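Local coordinates for DUF2235 domain-containing protein (PDB 4O5P), which is the type VI secretion phospholipase effector Tle1, which probably hydrolyses membrane phospholipids by way of an alpha/beta-hydrolase catalytic domain, at residues Cys61-His66 with Phe158-Lys163; Pro205-Leu210 with Arg266-Pro271; Leu453-Asn458 with Gln648-Ala653. All coordinates share one frame; numbering follows the deposited sequence.

Contact 1. Residues Cys61-His66 with Phe158-Lys163; sequences CCKAIH and FYTLLK
Strand 62-66 and the last turn of helix 139-162 (residues 158-162) come nearest at Ile-65 and Thr-160, whose CA atoms are 8.1 Å apart, and the contact is made entirely by side chains. Ile-65 reaches across tip to tip: with CG1 beside its own backbone N (chi1 -51°) and CD1 extended beyond it, CD1 ends 3.5 Å from Thr-160 OG1 and 3.8 Å from Thr-160 CG2. Thr-160 OG1 also bonds back to the carbonyl of Ala-156, one turn earlier. With OG1 of Thr-160 beside the backbone N (chi1 -61°), CG2 falls anti to it and meets Lys-63 CE at 3.8 Å. Lys-63 runs straight out from CG, which lets its ammonium pass the methyl and share a water with the threonine. NZ of Lys-63 donates to this water at 3.1 Å, and the water donates to Thr-160 OG1. Lys-63 NZ lies 4.1 Å from Lys-163 NZ, a pairing of like charges probably eased by carbonyls: Ser-108 O accepts from Lys-63, and Thr-160 O accepts weakly from Lys-163. Ile-226 of the adjoining strand touches Lys-63, Ile-65 and Thr-160. A helix laid on parallel strands is usual in three-layer alpha/beta proteins, consistent with the alpha/beta-hydrolase assignment; here helix 139-162 belongs to the connection from strand 111-116 to strand 225-236, which passes over strand 62-71.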
loop_
_atom_site.group_PDB
_atom_site.type_symbol
_atom_site.label_atom_id
_atom_site.label_comp_id
_atom_site.label_asym_id
_atom_site.label_seq_id
_atom_site.Cartn_x
_atom_site.Cartn_y
_atom_site.Cartn_z
ATOM N N CYS A 61 -27.893 -19.655 -21.977
ATOM C CA CYS A 61 -28.243 -18.638 -22.970
ATOM C C CYS A 61 -27.298 -17.428 -22.975
ATOM O O CYS A 61 -26.760 -17.058 -24.019
ATOM C CB CYS A 61 -29.684 -18.174 -22.784
ATOM S SG CYS A 61 -30.115 -17.708 -21.104
ATOM N N CYS A 62 -27.110 -16.806 -21.813
ATOM C CA CYS A 62 -26.202 -15.666 -21.701
ATOM C C CYS A 62 -25.415 -15.733 -20.397
ATOM O O CYS A 62 -25.764 -16.509 -19.504
ATOM C CB CYS A 62 -26.992 -14.363 -21.772
ATOM S SG CYS A 62 -28.694 -14.522 -21.184
ATOM N N LYS A 63 -24.345 -14.936 -20.297
ATOM C CA LYS A 63 -23.604 -14.816 -19.039
ATOM C C LYS A 63 -22.830 -13.505 -18.947
ATOM O O LYS A 63 -22.295 -13.018 -19.942
ATOM C CB LYS A 63 -22.656 -16.006 -18.841
ATOM C CG LYS A 63 -21.542 -16.112 -19.874
ATOM C CD LYS A 63 -20.680 -17.358 -19.671
ATOM C CE LYS A 63 -19.488 -17.340 -20.629
ATOM N NZ LYS A 63 -18.794 -18.649 -20.753
ATOM N N ALA A 64 -22.778 -12.920 -17.754
ATOM C CA ALA A 64 -21.852 -11.819 -17.528
ATOM C C ALA A 64 -20.513 -12.423 -17.144
ATOM O O ALA A 64 -20.442 -13.588 -16.730
ATOM C CB ALA A 64 -22.357 -10.900 -16.446
ATOM N N ILE A 65 -19.445 -11.655 -17.311
ATOM C CA ILE A 65 -18.141 -12.104 -16.842
ATOM C C ILE A 65 -17.857 -11.391 -15.528
ATOM O O ILE A 65 -17.840 -10.159 -15.483
ATOM C CB ILE A 65 -17.034 -11.815 -17.881
ATOM C CG1 ILE A 65 -17.466 -12.365 -19.240
ATOM C CG2 ILE A 65 -15.694 -12.431 -17.446
ATOM C CD1 ILE A 65 -16.466 -12.148 -20.322
ATOM N N HIS A 66 -17.674 -12.162 -14.460
ATOM C CA HIS A 66 -17.473 -11.577 -13.138
ATOM C C HIS A 66 -16.026 -11.819 -12.744
ATOM O O HIS A 66 -15.558 -12.962 -12.752
ATOM C CB HIS A 66 -18.427 -12.197 -12.104
ATOM C CG HIS A 66 -19.875 -11.861 -12.320
ATOM N ND1 HIS A 66 -20.479 -10.750 -11.761
ATOM C CD2 HIS A 66 -20.848 -12.512 -13.003
ATOM C CE1 HIS A 66 -21.754 -10.725 -12.102
ATOM N NE2 HIS A 66 -22.006 -11.787 -12.849
ATOM N N PHE A 158 -10.478 -13.452 -23.167
ATOM C CA PHE A 158 -9.803 -14.361 -24.079
ATOM C C PHE A 158 -10.189 -15.796 -23.778
ATOM O O PHE A 158 -10.476 -16.567 -24.691
ATOM C CB PHE A 158 -8.292 -14.185 -23.916
ATOM C CG PHE A 158 -7.466 -14.820 -24.998
ATOM C CD1 PHE A 158 -7.304 -14.189 -26.225
ATOM C CD2 PHE A 158 -6.804 -16.022 -24.770
ATOM C CE1 PHE A 158 -6.532 -14.758 -27.222
ATOM C CE2 PHE A 158 -6.019 -16.605 -25.766
ATOM C CZ PHE A 158 -5.883 -15.969 -26.994
ATOM N N TYR A 159 -10.208 -16.159 -22.499
ATOM C CA TYR A 159 -10.614 -17.510 -22.125
ATOM C C TYR A 159 -12.096 -17.688 -22.351
ATOM O O TYR A 159 -12.539 -18.761 -22.773
ATOM C CB TYR A 159 -10.291 -17.826 -20.664
ATOM C CG TYR A 159 -10.550 -19.280 -20.293
ATOM C CD1 TYR A 159 -11.807 -19.705 -19.867
ATOM C CD2 TYR A 159 -9.535 -20.222 -20.374
ATOM C CE1 TYR A 159 -12.036 -21.029 -19.536
ATOM C CE2 TYR A 159 -9.751 -21.537 -20.047
ATOM C CZ TYR A 159 -11.002 -21.936 -19.628
ATOM O OH TYR A 159 -11.214 -23.252 -19.300
ATOM N N THR A 160 -12.863 -16.646 -22.051
ATOM C CA THR A 160 -14.304 -16.727 -22.227
ATOM C C THR A 160 -14.645 -17.098 -23.669
ATOM O O THR A 160 -15.460 -17.987 -23.904
ATOM C CB THR A 160 -14.998 -15.425 -21.825
ATOM O OG1 THR A 160 -14.753 -15.165 -20.432
ATOM C CG2 THR A 160 -16.490 -15.541 -22.039
ATOM N N LEU A 161 -13.982 -16.452 -24.624
ATOM C CA LEU A 161 -14.305 -16.634 -26.043
ATOM C C LEU A 161 -13.578 -17.802 -26.710
ATOM O O LEU A 161 -14.183 -18.558 -27.471
ATOM C CB LEU A 161 -14.024 -15.339 -26.813
ATOM C CG LEU A 161 -14.830 -14.131 -26.327
ATOM C CD1 LEU A 161 -14.347 -12.818 -26.943
ATOM C CD2 LEU A 161 -16.299 -14.330 -26.620
ATOM N N LEU A 162 -12.292 -17.965 -26.418
ATOM C CA LEU A 162 -11.460 -18.910 -27.158
ATOM C C LEU A 162 -11.009 -20.153 -26.385
ATOM O O LEU A 162 -10.309 -21.003 -26.944
ATOM C CB LEU A 162 -10.233 -18.188 -27.711
ATOM C CG LEU A 162 -10.497 -17.321 -28.938
ATOM C CD1 LEU A 162 -9.730 -16.003 -28.845
ATOM C CD2 LEU A 162 -10.106 -18.091 -30.193
ATOM N N LYS A 163 -11.384 -20.247 -25.112
ATOM C CA LYS A 163 -11.051 -21.413 -24.284
ATOM C C LYS A 163 -9.545 -21.681 -24.129
ATOM O O LYS A 163 -9.118 -22.819 -23.906
ATOM C CB LYS A 163 -11.766 -22.666 -24.794
ATOM C CG LYS A 163 -13.270 -22.485 -24.947
ATOM C CD LYS A 163 -13.917 -21.919 -23.681
ATOM C CE LYS A 163 -15.407 -21.669 -23.898
ATOM N NZ LYS A 163 -16.076 -21.056 -22.705
HETATM O O HOH W 1 -16.219 -17.693 -19.249
#

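Contact 2. Residues Pro205-Leu210 with Arg266-Pro271; sequences PKLKEL and RFAGLP
Gly-269 O is held by Arg-266 NH1 at 2.6 Å, with an N-H...O angle of 152° and the oxygen close to the guanidinium plane. The bond links the first residue of segment 266-271 to the turn that faces helix 205-210; NH2 pairs with Glu-264. Backbone bonds between Phe-267 and Leu-270, in both directions, close a type I' turn and make this a tight two-residue beta hairpin, leading from the short strand 266-267 into strand 270-280 of the central sheet. Both corner residues have positive phi; at the phi/psi pair of Gly-269 a CB would press on the carbonyl oxygen before it. Contact with the helix is apolar. Leu-207 CD2 sits over one face of the Phe-267 ring in a CH-pi contact, 3.9 Å from the ring centroid and 20° off its normal, with CZ the nearest ring atom at 3.7 Å. Phe-267 has CG anti to its N (chi1 -177°), which carries the ring out to the leucine, and the two side chains cross at about a right angle. Beside them the methyl of Ala-268 points at the helix: its CB is 3.6 Å from Leu-207 O and 4.2 Å from Leu-210 CB. Leu-153 and Leu-157 of helix 139-162 touch Phe-267 and Leu-210 respectively.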
loop_
_atom_site.group_PDB
_atom_site.type_symbol
_atom_site.label_atom_id
_atom_site.label_comp_id
_atom_site.label_asym_id
_atom_site.label_seq_id
_atom_site.Cartn_x
_atom_site.Cartn_y
_atom_site.Cartn_z
ATOM N N PRO A 205 -4.387 -4.328 -29.978
ATOM C CA PRO A 205 -4.529 -5.496 -30.855
ATOM C C PRO A 205 -5.435 -6.568 -30.258
ATOM O O PRO A 205 -6.294 -7.109 -30.965
ATOM C CB PRO A 205 -3.098 -6.035 -30.949
ATOM C CG PRO A 205 -2.250 -4.841 -30.799
ATOM C CD PRO A 205 -2.964 -3.990 -29.765
ATOM N N LYS A 206 -5.242 -6.869 -28.980
ATOM C CA LYS A 206 -6.070 -7.861 -28.312
ATOM C C LYS A 206 -7.529 -7.398 -28.170
ATOM O O LYS A 206 -8.450 -8.167 -28.448
ATOM C CB LYS A 206 -5.462 -8.232 -26.958
ATOM C CG LYS A 206 -5.551 -9.712 -26.626
ATOM C CD LYS A 206 -4.960 -10.584 -27.705
ATOM C CE LYS A 206 -3.452 -10.683 -27.610
ATOM N NZ LYS A 206 -2.908 -11.197 -28.902
ATOM N N LEU A 207 -7.744 -6.147 -27.764
ATOM C CA LEU A 207 -9.107 -5.619 -27.625
ATOM C C LEU A 207 -9.863 -5.655 -28.953
ATOM O O LEU A 207 -11.071 -5.856 -28.980
ATOM C CB LEU A 207 -9.111 -4.186 -27.087
ATOM C CG LEU A 207 -8.570 -4.004 -25.673
ATOM C CD1 LEU A 207 -8.541 -2.537 -25.304
ATOM C CD2 LEU A 207 -9.403 -4.797 -24.682
ATOM N N LYS A 208 -9.155 -5.455 -30.052
ATOM C CA LYS A 208 -9.803 -5.495 -31.354
ATOM C C LYS A 208 -10.128 -6.923 -31.747
ATOM O O LYS A 208 -11.229 -7.183 -32.234
ATOM C CB LYS A 208 -8.951 -4.800 -32.414
ATOM C CG LYS A 208 -8.985 -3.277 -32.282
ATOM C CD LYS A 208 -8.086 -2.588 -33.288
ATOM C CE LYS A 208 -8.128 -1.075 -33.102
ATOM N NZ LYS A 208 -6.883 -0.428 -33.612
ATOM N N GLU A 209 -9.187 -7.845 -31.519
ATOM C CA GLU A 209 -9.429 -9.267 -31.785
ATOM C C GLU A 209 -10.673 -9.699 -31.039
ATOM O O GLU A 209 -11.542 -10.374 -31.585
ATOM C CB GLU A 209 -8.286 -10.130 -31.266
ATOM C CG GLU A 209 -7.052 -10.243 -32.136
ATOM C CD GLU A 209 -5.977 -11.070 -31.454
ATOM O OE1 GLU A 209 -6.321 -12.072 -30.783
ATOM O OE2 GLU A 209 -4.787 -10.712 -31.570
ATOM N N LEU A 210 -10.740 -9.320 -29.772
ATOM C CA LEU A 210 -11.810 -9.777 -28.894
ATOM C C LEU A 210 -13.140 -9.182 -29.305
ATOM O O LEU A 210 -14.180 -9.857 -29.257
ATOM C CB LEU A 210 -11.495 -9.418 -27.434
ATOM C CG LEU A 210 -10.230 -10.103 -26.911
ATOM C CD1 LEU A 210 -10.038 -9.907 -25.408
ATOM C CD2 LEU A 210 -10.225 -11.563 -27.261
ATOM N N ARG A 266 -16.894 0.878 -21.991
ATOM C CA ARG A 266 -16.897 -0.380 -22.713
ATOM C C ARG A 266 -15.493 -0.917 -22.884
ATOM O O ARG A 266 -14.536 -0.151 -23.014
ATOM C CB ARG A 266 -17.616 -0.241 -24.063
ATOM C CG ARG A 266 -19.134 -0.210 -23.891
ATOM C CD ARG A 266 -19.892 0.124 -25.147
ATOM N NE ARG A 266 -21.302 0.328 -24.823
ATOM C CZ ARG A 266 -22.236 -0.624 -24.842
ATOM N NH1 ARG A 266 -21.930 -1.871 -25.178
ATOM N NH2 ARG A 266 -23.487 -0.325 -24.524
ATOM N N PHE A 267 -15.404 -2.244 -22.857
ATOM C CA PHE A 267 -14.162 -2.986 -22.925
ATOM C C PHE A 267 -14.384 -3.993 -24.042
ATOM O O PHE A 267 -15.084 -5.004 -23.858
ATOM C CB PHE A 267 -13.938 -3.711 -21.596
ATOM C CG PHE A 267 -12.644 -4.469 -21.512
ATOM C CD1 PHE A 267 -12.573 -5.791 -21.918
ATOM C CD2 PHE A 267 -11.500 -3.862 -20.986
ATOM C CE1 PHE A 267 -11.388 -6.506 -21.821
ATOM C CE2 PHE A 267 -10.309 -4.567 -20.884
ATOM C CZ PHE A 267 -10.255 -5.899 -21.305
ATOM N N ALA A 268 -13.807 -3.703 -25.205
ATOM C CA ALA A 268 -14.046 -4.504 -26.406
ATOM C C ALA A 268 -15.550 -4.616 -26.732
ATOM O O ALA A 268 -16.051 -5.684 -27.093
ATOM C CB ALA A 268 -13.403 -5.880 -26.254
ATOM N N GLY A 269 -16.265 -3.501 -26.593
ATOM C CA GLY A 269 -17.680 -3.452 -26.925
ATOM C C GLY A 269 -18.590 -3.710 -25.740
ATOM O O GLY A 269 -19.740 -3.249 -25.724
ATOM N N LEU A 270 -18.064 -4.441 -24.753
ATOM C CA LEU A 270 -18.842 -4.896 -23.606
ATOM C C LEU A 270 -18.909 -3.828 -22.523
ATOM O O LEU A 270 -17.875 -3.250 -22.165
ATOM C CB LEU A 270 -18.191 -6.140 -22.999
ATOM C CG LEU A 270 -18.141 -7.472 -23.738
ATOM C CD1 LEU A 270 -17.276 -8.447 -22.950
ATOM C CD2 LEU A 270 -19.543 -8.044 -23.943
ATOM N N PRO A 271 -20.114 -3.580 -21.979
ATOM C CA PRO A 271 -20.238 -2.702 -20.810
ATOM C C PRO A 271 -19.316 -3.207 -19.718
ATOM O O PRO A 271 -19.202 -4.433 -19.545
ATOM C CB PRO A 271 -21.697 -2.904 -20.372
ATOM C CG PRO A 271 -22.414 -3.317 -21.614
ATOM C CD PRO A 271 -21.418 -4.133 -22.402
#

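Contact 3. Residues Leu453-Asn458 with Gln648-Ala653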
loop_
_atom_site.group_PDB
_atom_site.type_symbol
_atom_site.label_atom_id
_atom_site.label_comp_id
_atom_site.label_asym_id
_atom_site.label_seq_id
_atom_site.Cartn_x
_atom_site.Cartn_y
_atom_site.Cartn_z
ATOM N N LEU A 453 -11.769 -11.084 21.133
ATOM C CA LEU A 453 -11.423 -10.105 20.114
ATOM C C LEU A 453 -12.597 -9.166 19.855
ATOM O O LEU A 453 -12.433 -7.948 19.909
ATOM C CB LEU A 453 -10.967 -10.806 18.817
ATOM C CG LEU A 453 -10.725 -9.879 17.622
ATOM C CD1 LEU A 453 -9.652 -8.844 17.956
ATOM C CD2 LEU A 453 -10.394 -10.636 16.327
ATOM N N ALA A 454 -13.784 -9.716 19.601
ATOM C CA ALA A 454 -14.942 -8.858 19.349
ATOM C C ALA A 454 -15.184 -7.860 20.485
ATOM O O ALA A 454 -15.462 -6.692 20.251
ATOM C CB ALA A 454 -16.192 -9.687 19.103
ATOM N N THR A 455 -15.070 -8.332 21.716
ATOM C CA THR A 455 -15.339 -7.512 22.887
ATOM C C THR A 455 -14.351 -6.347 23.006
ATOM O O THR A 455 -14.742 -5.200 23.251
ATOM C CB THR A 455 -15.243 -8.369 24.143
ATOM O OG1 THR A 455 -16.380 -9.247 24.207
ATOM C CG2 THR A 455 -15.221 -7.499 25.374
ATOM N N ARG A 456 -13.072 -6.656 22.833
ATOM C CA ARG A 456 -12.021 -5.644 22.907
ATOM C C ARG A 456 -12.128 -4.607 21.787
ATOM O O ARG A 456 -12.015 -3.372 21.999
ATOM C CB ARG A 456 -10.659 -6.358 22.877
ATOM C CG ARG A 456 -10.405 -7.204 24.152
ATOM C CD ARG A 456 -9.176 -8.094 24.009
ATOM N NE ARG A 456 -8.909 -8.883 25.210
ATOM C CZ ARG A 456 -7.764 -9.523 25.450
ATOM N NH1 ARG A 456 -6.776 -9.465 24.576
ATOM N NH2 ARG A 456 -7.611 -10.229 26.564
ATOM N N PHE A 457 -12.353 -5.110 20.579
ATOM C CA PHE A 457 -12.588 -4.221 19.462
ATOM C C PHE A 457 -13.755 -3.302 19.792
ATOM O O PHE A 457 -13.660 -2.091 19.667
ATOM C CB PHE A 457 -12.892 -5.009 18.182
ATOM C CG PHE A 457 -13.329 -4.138 17.053
ATOM C CD1 PHE A 457 -14.671 -3.805 16.892
ATOM C CD2 PHE A 457 -12.395 -3.617 16.173
ATOM C CE1 PHE A 457 -15.071 -2.975 15.861
ATOM C CE2 PHE A 457 -12.787 -2.794 15.131
ATOM C CZ PHE A 457 -14.129 -2.473 14.974
ATOM N N ASN A 458 -14.875 -3.872 20.208
ATOM C CA ASN A 458 -16.031 -3.048 20.526
ATOM C C ASN A 458 -15.785 -2.031 21.651
ATOM O O ASN A 458 -16.409 -0.979 21.675
ATOM C CB ASN A 458 -17.251 -3.928 20.801
ATOM C CG ASN A 458 -17.739 -4.645 19.546
ATOM O OD1 ASN A 458 -17.589 -4.138 18.432
ATOM N ND2 ASN A 458 -18.322 -5.835 19.723
ATOM N N GLN A 648 -11.810 0.422 31.890
ATOM C CA GLN A 648 -10.899 0.622 30.763
ATOM C C GLN A 648 -10.107 -0.634 30.443
ATOM O O GLN A 648 -9.151 -0.583 29.669
ATOM C CB GLN A 648 -9.934 1.786 31.050
ATOM C CG GLN A 648 -10.626 3.146 31.283
ATOM C CD GLN A 648 -11.420 3.630 30.078
ATOM O OE1 GLN A 648 -12.621 3.908 30.176
ATOM N NE2 GLN A 648 -10.748 3.764 28.945
ATOM N N GLU A 649 -10.507 -1.760 31.032
ATOM C CA GLU A 649 -9.707 -2.980 30.967
ATOM C C GLU A 649 -9.656 -3.541 29.562
ATOM O O GLU A 649 -8.593 -3.903 29.061
ATOM C CB GLU A 649 -10.275 -4.048 31.913
ATOM C CG GLU A 649 -10.147 -3.701 33.384
ATOM C CD GLU A 649 -11.217 -2.714 33.847
ATOM O OE1 GLU A 649 -12.317 -2.669 33.247
ATOM O OE2 GLU A 649 -10.941 -1.971 34.810
ATOM N N LYS A 650 -10.820 -3.621 28.934
ATOM C CA LYS A 650 -10.908 -4.229 27.621
ATOM C C LYS A 650 -10.117 -3.408 26.596
ATOM O O LYS A 650 -9.452 -3.981 25.727
ATOM C CB LYS A 650 -12.378 -4.431 27.229
ATOM C CG LYS A 650 -13.021 -5.649 27.900
ATOM C CD LYS A 650 -12.170 -6.910 27.682
ATOM C CE LYS A 650 -12.912 -8.209 28.064
ATOM N NZ LYS A 650 -12.097 -9.440 27.769
ATOM N N LEU A 651 -10.142 -2.080 26.743
ATOM C CA LEU A 651 -9.396 -1.182 25.866
ATOM C C LEU A 651 -7.873 -1.360 26.007
ATOM O O LEU A 651 -7.151 -1.605 25.002
ATOM C CB LEU A 651 -9.801 0.264 26.143
ATOM C CG LEU A 651 -9.154 1.335 25.267
ATOM C CD1 LEU A 651 -9.494 1.100 23.784
ATOM C CD2 LEU A 651 -9.583 2.733 25.716
ATOM N N VAL A 652 -7.389 -1.253 27.254
ATOM C CA VAL A 652 -5.973 -1.481 27.538
ATOM C C VAL A 652 -5.524 -2.871 27.051
ATOM O O VAL A 652 -4.445 -3.006 26.478
ATOM C CB VAL A 652 -5.614 -1.263 29.038
ATOM C CG1 VAL A 652 -4.139 -1.586 29.294
ATOM C CG2 VAL A 652 -5.880 0.175 29.455
ATOM N N ALA A 653 -6.359 -3.890 27.249
ATOM C CA ALA A 653 -6.036 -5.240 26.777
ATOM C C ALA A 653 -5.977 -5.329 25.249
ATOM O O ALA A 653 -5.173 -6.087 24.698
ATOM C CB ALA A 653 -7.009 -6.261 27.329
#
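Thr-455 and Lys-650 meet through carbon, the methyl CG2 of Thr-455 lying 3.6 Å from Lys-650 CE and almost as near to CG and CD. The lysine bends at chi2 (-52°), which turns CG, CD and CE past the threonine methyl. Thr-455 OG1 is turned to its own helix, bonding to the carbonyl of Glu-451. Arg-456 also meets the lysine chain, its CG 4.0 Å from Lys-650 CD as the two side chains cross at about a right angle; the same CG rests 3.7 Å from Lys-650 O.

Arg-456 is extended from CG to NE, and this carries its guanidinium over to Ala-653. The alanine methyl lies over the centre of one face of the group, with Ala-653 CB 3.8 Å from Arg-456 CZ.

Charged contacts are settled largely beyond the two segments. Arg-456 NH1 forms a salt bridge with Glu-657 and a hydrogen bond with Gln-658, which together probably help to set the rotation of the guanidinium, whereas NH2 makes a long, weak ion pair with Glu-452. Arg-456 NE is buried by the contact without a partner in the model, and Lys-650 NZ approaches it to 4.1 Å near the guanidinium plane. These like charges would probably disfavour one another, a repulsion that the carboxylate of Glu-657, paired with NH1, would probably offset in part.

Helices 453-458 and 649-653 have axes 8.2 Å apart at closest approach and run at 103° to each other: a near-perpendicular helix-helix crossing of the Tle1-like C-terminal region, in which the guanidinium of Arg-456 lies over the methyl of Ala-653.

Overall arrangement
Contacts 1 and 2 belong to one body: about 13 Å apart between centres, both join helices to the same mixed sheet and touch where Leu-161 and Phe-158 pack on Leu-210. Helix 139-162 borders both. Contact 3 joins two helices without any strand, about 48 Å from contact 1 and about 51 Å from contact 2, centre to centre. Each is partly buried, with two of four touching residues buried in contacts 1 and 2 but only Arg-456 in contact 3. Contact 1 adds a water bridge to its packing; contact 2 is apolar across the interface, its side-chain polar bonds lying within the segments or just outside them; contact 3 relies on an arginine whose charge is answered elsewhere.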